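Local structure of pheromone cOB1/lipoprotein, YaeC family (Enterococcus faecalis, 4EF1) at residues A[11-15]-A[178-182]. The protein probably binds methionine as the lipid-anchored receptor of an uptake system, and is probably also the precursor of the sex pheromone cOB1. Numbering follows the deposited sequence.
With MSE (selenomethionine), chain C.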
loop_
_atom_site.group_PDB
_atom_site.type_symbol
_atom_site.label_atom_id
_atom_site.label_comp_id
_atom_site.label_asym_id
_atom_site.label_seq_id
_atom_site.Cartn_x
_atom_site.Cartn_y
_atom_site.Cartn_z
ATOM N N SER A 11 0.482 -0.156 -9.803
ATOM C CA SER A 11 1.731 0.425 -9.401
ATOM C C SER A 11 2.804 -0.447 -10.074
ATOM O O SER A 11 2.531 -1.639 -10.300
ATOM C CB SER A 11 1.912 0.395 -7.904
ATOM O OG SER A 11 0.959 1.207 -7.190
ATOM N N PRO A 12 4.002 0.103 -10.361
ATOM C CA PRO A 12 5.052 -0.685 -11.060
ATOM C C PRO A 12 5.460 -1.986 -10.386
ATOM O O PRO A 12 5.597 -3.022 -11.045
ATOM C CB PRO A 12 6.243 0.256 -11.078
ATOM C CG PRO A 12 5.686 1.629 -10.940
ATOM C CD PRO A 12 4.448 1.489 -10.111
ATOM N N VAL A 13 5.698 -1.921 -9.082
ATOM C CA VAL A 13 6.226 -3.047 -8.318
ATOM C C VAL A 13 5.581 -3.028 -6.947
ATOM O O VAL A 13 5.593 -2.000 -6.313
ATOM C CB VAL A 13 7.763 -2.942 -8.096
ATOM C CG1 VAL A 13 8.247 -4.014 -7.118
ATOM C CG2 VAL A 13 8.514 -3.008 -9.416
ATOM N N PRO A 14 5.094 -4.175 -6.457
ATOM C CA PRO A 14 5.082 -5.463 -7.139
ATOM C C PRO A 14 3.898 -5.616 -8.111
ATOM O O PRO A 14 3.904 -6.491 -8.932
ATOM C CB PRO A 14 4.882 -6.453 -5.991
ATOM C CG PRO A 14 4.043 -5.694 -5.019
ATOM C CD PRO A 14 4.539 -4.287 -5.098
ATOM N N HIS A 15 2.922 -4.724 -8.041
ATOM C CA HIS A 15 1.645 -4.956 -8.729
ATOM C C HIS A 15 1.746 -5.285 -10.205
ATOM O O HIS A 15 1.260 -6.329 -10.633
ATOM C CB HIS A 15 0.685 -3.802 -8.515
ATOM C CG HIS A 15 0.556 -3.385 -7.072
ATOM N ND1 HIS A 15 1.575 -2.817 -6.393
ATOM C CD2 HIS A 15 -0.501 -3.428 -6.213
ATOM C CE1 HIS A 15 1.204 -2.547 -5.156
ATOM N NE2 HIS A 15 -0.077 -2.903 -5.031
ATOM N N ASN A 178 5.533 -0.481 -1.978
ATOM C CA ASN A 178 5.571 -0.493 -3.447
ATOM C C ASN A 178 6.658 0.442 -3.959
ATOM O O ASN A 178 7.475 0.067 -4.806
ATOM C CB ASN A 178 4.182 -0.212 -4.075
ATOM C CG ASN A 178 3.732 1.210 -3.956
ATOM O OD1 ASN A 178 3.254 1.625 -2.908
ATOM N ND2 ASN A 178 3.899 1.987 -5.048
ATOM N N PHE A 179 6.732 1.625 -3.362
ATOM C CA PHE A 179 7.768 2.597 -3.722
ATOM C C PHE A 179 9.157 2.181 -3.196
ATOM O O PHE A 179 10.167 2.305 -3.913
ATOM C CB PHE A 179 7.394 4.000 -3.233
ATOM C CG PHE A 179 6.150 4.551 -3.837
ATOM C CD1 PHE A 179 6.024 4.678 -5.203
ATOM C CD2 PHE A 179 5.103 4.991 -3.032
ATOM C CE1 PHE A 179 4.858 5.201 -5.756
ATOM C CE2 PHE A 179 3.957 5.511 -3.580
ATOM C CZ PHE A 179 3.833 5.623 -4.935
ATOM N N ALA A 180 9.209 1.688 -1.964
ATOM C CA ALA A 180 10.467 1.306 -1.332
ATOM C C ALA A 180 11.133 0.177 -2.101
ATOM O O ALA A 180 12.324 0.251 -2.462
ATOM C CB ALA A 180 10.242 0.913 0.134
ATOM N N VAL A 181 10.343 -0.860 -2.393
ATOM C CA VAL A 181 10.846 -2.019 -3.156
ATOM C C VAL A 181 11.322 -1.632 -4.547
ATOM O O VAL A 181 12.379 -2.050 -4.968
ATOM C CB VAL A 181 9.813 -3.149 -3.189
ATOM C CG1 VAL A 181 10.213 -4.220 -4.209
ATOM C CG2 VAL A 181 9.738 -3.742 -1.762
ATOM N N ASP A 182 10.582 -0.770 -5.218
ATOM C CA ASP A 182 10.990 -0.321 -6.551
ATOM C C ASP A 182 12.348 0.432 -6.529
ATOM O O ASP A 182 13.110 0.352 -7.477
ATOM C CB ASP A 182 9.881 0.529 -7.183
ATOM C CG ASP A 182 9.979 0.615 -8.702
ATOM O OD1 ASP A 182 10.777 -0.095 -9.341
ATOM O OD2 ASP A 182 9.223 1.403 -9.258
HETATM N N MSE C 301 0.820 -0.412 -1.998
HETATM C CA MSE C 301 0.450 0.592 -0.922
HETATM C C MSE C 301 0.478 -0.008 0.487
HETATM O O MSE C 301 -0.017 -1.128 0.688
HETATM O OXT MSE C 301 0.927 0.661 1.457
HETATM C CB MSE C 301 -0.898 1.257 -1.198
HETATM C CG MSE C 301 -1.271 2.405 -0.253
HETATM SE SE MSE C 301 -3.093 2.955 -0.532
HETATM C CE MSE C 301 -2.934 3.772 -2.341
HETATM O O HOH W 1 5.609 0.770 -7.107
#
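The imidazole of His15 meets Asn178 and the bound selenomethionine at its edge. Its CE1 lies 3.9 Å from Asn178 CB and close to the ligand's amino nitrogen, both near the ring plane. Ser11 OG sits over one face, offset toward the rim. The amide of Asn178 stands nearly upright to this ring, with the two planes 83° apart. Its ND2 in turn lies over the centre of the Phe179 ring.

In Asn178, chi1 of 73° brings the amide up to the ligand and Ser11. Chi2 of -79° turns OD1 to the ligand's amino nitrogen and ND2 to a water. Asn178 OD1 takes a weak hydrogen bond from that nitrogen at 3.3 Å and a further bond with Tyr41 OH. Asn178 ND2 donates to the water at 2.9 Å. The water donates to Val13 O, also at 2.9 Å, and so links the two segments. Val13 O and Asn178 O are both acceptors and do not bond, although they are 3.2 Å apart.

Beyond the pocket one apolar pair and the Asp182 carboxylate close the contact. Val13 CG1 meets Val181 CG1 at 3.5 Å. Val13 CG2 packs against Asp182 OD1. Asp182 OD2 lies 3.7 Å from Pro12 CB.

His15 NE2 is hydrogen-bonded to Asn203 OD1, and Asn203 ND2 with Glu84, Asn176 and Arg116 hydrogen-bonds the ligand. The contact spans the two lobes of a periplasmic-binding-protein fold, beside the ligand cleft. It joins helix 12-28, after strand 4-10 of the six-stranded sheet, to helix 177-182, after strand 172-175 of the five-stranded sheet.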